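Local coordinates for methyltransferase (Streptomyces avermitilis, PDB 3GIW), which is of unconfirmed function but binds S-adenosyl-L-homocysteine and is probably an S-adenosylmethionine-dependent methyltransferase, at residues Leu196-Gly201 with Glu233-Gly238. Numbering follows the deposited sequence.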
ATOM      1  N   LEU A 196      -0.012   7.434  -9.905  1.00 11.47           N
ATOM      2  CA  LEU A 196       0.771   6.574  -9.008  1.00 11.28           C
ATOM      3  C   LEU A 196       0.578   7.132  -7.606  1.00 11.78           C
ATOM      4  O   LEU A 196       0.789   8.316  -7.383  1.00 12.22           O
ATOM      5  CB  LEU A 196       2.242   6.604  -9.405  1.00 12.57           C
ATOM      6  CG  LEU A 196       3.185   5.829  -8.463  1.00 12.29           C
ATOM      7  CD1 LEU A 196       2.888   4.324  -8.396  1.00 12.58           C
ATOM      8  CD2 LEU A 196       4.661   6.052  -8.884  1.00 14.45           C
ATOM      9  N   ALA A 197       0.199   6.267  -6.672  1.00 11.33           N
ATOM     10  CA  ALA A 197       0.055   6.610  -5.238  1.00 11.70           C
ATOM     11  C   ALA A 197       0.894   5.596  -4.460  1.00 11.06           C
ATOM     12  O   ALA A 197       0.710   4.381  -4.632  1.00 12.10           O
ATOM     13  CB  ALA A 197      -1.395   6.555  -4.766  1.00 11.96           C
HETATM   14  N   MSE A 198       1.753   6.089  -3.581  1.00 10.70           N
HETATM   15  CA  MSE A 198       2.609   5.230  -2.789  1.00 11.50           C
HETATM   16  C   MSE A 198       2.757   5.708  -1.355  1.00 11.95           C
HETATM   17  O   MSE A 198       2.757   6.882  -1.054  1.00 11.97           O
HETATM   18  CB  MSE A 198       4.029   5.160  -3.375  1.00 12.86           C
HETATM   19  CG  MSE A 198       4.096   4.738  -4.859  1.00 11.71           C
HETATM   20 SE   MSE A 198       5.953   4.516  -5.432  0.75 12.28          SE
HETATM   21  CE  MSE A 198       6.387   2.973  -4.358  1.00 14.94           C
ATOM     22  N   SER A 199       2.987   4.753  -0.458  1.00 11.55           N
ATOM     23  CA  SER A 199       3.588   5.053   0.856  1.00 12.34           C
ATOM     24  C   SER A 199       4.918   4.303   0.925  1.00 11.58           C
ATOM     25  O   SER A 199       4.997   3.093   0.568  1.00 13.24           O
ATOM     26  CB  SER A 199       2.671   4.759   2.024  1.00 12.43           C
ATOM     27  OG  SER A 199       2.372   3.399   2.133  1.00 13.69           O
ATOM     28  N   ILE A 200       5.962   4.986   1.390  1.00 11.97           N
ATOM     29  CA  ILE A 200       7.340   4.535   1.347  1.00 11.96           C
ATOM     30  C   ILE A 200       7.995   4.651   2.739  1.00 12.35           C
ATOM     31  O   ILE A 200       8.051   5.743   3.322  1.00 12.35           O
ATOM     32  CB  ILE A 200       8.133   5.401   0.325  1.00 11.72           C
ATOM     33  CG1 ILE A 200       7.541   5.248  -1.095  1.00 12.80           C
ATOM     34  CG2 ILE A 200       9.630   5.041   0.265  1.00 14.09           C
ATOM     35  CD1 ILE A 200       8.035   6.256  -2.133  1.00 13.65           C
ATOM     36  N   GLY A 201       8.483   3.520   3.253  1.00 12.15           N
ATOM     37  CA  GLY A 201       9.054   3.484   4.606  1.00 11.53           C
ATOM     38  C   GLY A 201      10.374   4.265   4.676  1.00 12.43           C
ATOM     39  O   GLY A 201      11.192   4.251   3.717  1.00 11.84           O
ATOM     40  N   GLU A 233      11.902  10.254  -4.054  1.00 12.61           N
ATOM     41  CA  GLU A 233      11.660  11.100  -5.234  1.00 14.12           C
ATOM     42  C   GLU A 233      11.893  10.328  -6.543  1.00 13.04           C
ATOM     43  O   GLU A 233      11.247  10.627  -7.570  1.00 13.07           O
ATOM     44  CB  GLU A 233      12.532  12.364  -5.228  1.00 13.71           C
ATOM     45  CG  GLU A 233      12.149  13.433  -4.216  1.00 16.65           C
ATOM     46  CD  GLU A 233      12.978  14.695  -4.383  1.00 20.73           C
ATOM     47  OE1 GLU A 233      14.218  14.603  -4.497  1.00 23.41           O
ATOM     48  OE2 GLU A 233      12.363  15.781  -4.448  1.00 25.68           O
ATOM     49  N   GLU A 234      12.798   9.345  -6.509  1.00 13.01           N
ATOM     50  CA  GLU A 234      13.122   8.588  -7.726  1.00 14.51           C
ATOM     51  C   GLU A 234      11.887   7.906  -8.333  1.00 12.96           C
ATOM     52  O   GLU A 234      11.755   7.787  -9.569  1.00 14.27           O
ATOM     53  CB  GLU A 234      14.199   7.526  -7.482  1.00 15.42           C
ATOM     54  CG  GLU A 234      14.867   7.095  -8.788  1.00 18.22           C
ATOM     55  CD  GLU A 234      15.959   6.060  -8.622  1.00 18.77           C
ATOM     56  OE1 GLU A 234      16.299   5.718  -7.466  1.00 19.55           O
ATOM     57  OE2 GLU A 234      16.520   5.642  -9.696  1.00 21.62           O
ATOM     58  N   PHE A 235      10.993   7.400  -7.499  1.00 12.32           N
ATOM     59  CA  PHE A 235       9.757   6.786  -8.006  1.00 12.60           C
ATOM     60  C   PHE A 235       8.869   7.747  -8.818  1.00 13.06           C
ATOM     61  O   PHE A 235       8.074   7.287  -9.626  1.00 15.13           O
ATOM     62  CB  PHE A 235       8.908   6.196  -6.852  1.00 12.81           C
ATOM     63  CG  PHE A 235       9.537   5.021  -6.145  1.00 13.21           C
ATOM     64  CD1 PHE A 235       9.352   3.738  -6.604  1.00 13.83           C
ATOM     65  CD2 PHE A 235      10.312   5.219  -5.029  1.00 14.85           C
ATOM     66  CE1 PHE A 235       9.942   2.656  -5.958  1.00 13.22           C
ATOM     67  CE2 PHE A 235      10.917   4.137  -4.380  1.00 14.26           C
ATOM     68  CZ  PHE A 235      10.729   2.872  -4.832  1.00 14.21           C
ATOM     69  N   PHE A 236       8.972   9.052  -8.575  1.00 13.70           N
ATOM     70  CA  PHE A 236       8.023  10.005  -9.136  1.00 14.51           C
ATOM     71  C   PHE A 236       8.639  10.892 -10.236  1.00 15.29           C
ATOM     72  O   PHE A 236       7.992  11.823 -10.743  1.00 16.09           O
ATOM     73  CB  PHE A 236       7.426  10.829  -7.990  1.00 14.49           C
ATOM     74  CG  PHE A 236       6.584  10.023  -7.075  1.00 13.05           C
ATOM     75  CD1 PHE A 236       5.274   9.776  -7.381  1.00 14.10           C
ATOM     76  CD2 PHE A 236       7.102   9.488  -5.892  1.00 14.52           C
ATOM     77  CE1 PHE A 236       4.466   9.034  -6.537  1.00 15.91           C
ATOM     78  CE2 PHE A 236       6.286   8.737  -5.060  1.00 14.31           C
ATOM     79  CZ  PHE A 236       4.964   8.507  -5.390  1.00 16.58           C
ATOM     80  N   GLU A 237       9.883  10.619 -10.608  1.00 15.85           N
ATOM     81  CA  GLU A 237      10.542  11.364 -11.703  1.00 17.87           C
ATOM     82  C   GLU A 237       9.760  11.268 -13.003  1.00 18.47           C
ATOM     83  O   GLU A 237       9.338  10.200 -13.394  1.00 18.93           O
ATOM     84  CB  GLU A 237      11.974  10.876 -11.909  1.00 21.60           C
ATOM     85  CG  GLU A 237      12.915  11.301 -10.798  1.00 25.53           C
ATOM     86  CD  GLU A 237      13.239  12.805 -10.782  1.00 29.02           C
ATOM     87  OE1 GLU A 237      13.187  13.444 -11.859  1.00 32.83           O
ATOM     88  OE2 GLU A 237      13.585  13.344  -9.693  1.00 32.41           O
ATOM     89  N   GLY A 238       9.545  12.405 -13.661  1.00 17.77           N
ATOM     90  CA  GLY A 238       8.741  12.414 -14.878  1.00 18.32           C
ATOM     91  C   GLY A 238       7.239  12.456 -14.664  1.00 17.44           C
ATOM     92  O   GLY A 238       6.493  12.539 -15.629  1.00 18.80           O
TER
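Met198, a selenomethionine, makes Met-aromatic contacts with both Phe235 and Phe236. Its SE lies oblique to each ring, 4.2 Å from the centroid of Phe235 and 4.8 Å from that of Phe236. The chain bends at chi3 (67°), which brings the methyl CE over one face of Phe235. This CH-pi contact puts Met198 CE 4.0 Å from the ring centroid, offset toward the rim on the CD1 and CE1 side. Met198 and Phe236 run past each other in opposite directions, with Met198 CG 3.9 Å from Phe236 CZ.

Ile200 and Leu196 add apolar contacts. Ile200 CD1 approaches Phe235 CD2 at 3.8 Å and also lies at the edge of the Phe236 ring. Leu196 CD2 packs 3.8 Å from Phe236 CE1 and also touches Phe235 O. Leu196 O lies in plane at the edge of the Phe236 ring. An alanine in place of Phe235 would probably open a gap beside Met198 CE and Ile200 CD1 and let the selenomethionine end turn more freely.

No hydrogen bond joins the two segments. Within 233-238, Phe236 N bonds to Glu233 O, and a type I turn spans Glu234 to Glu237. Arg184 NH1, from helix 179-187, hydrogen-bonds both Phe235 O and Glu237 O. Segment 233-238 thus packs two aromatic rings onto one face of strand 195-201, in the mixed sheet of a Rossmann-like methyltransferase fold.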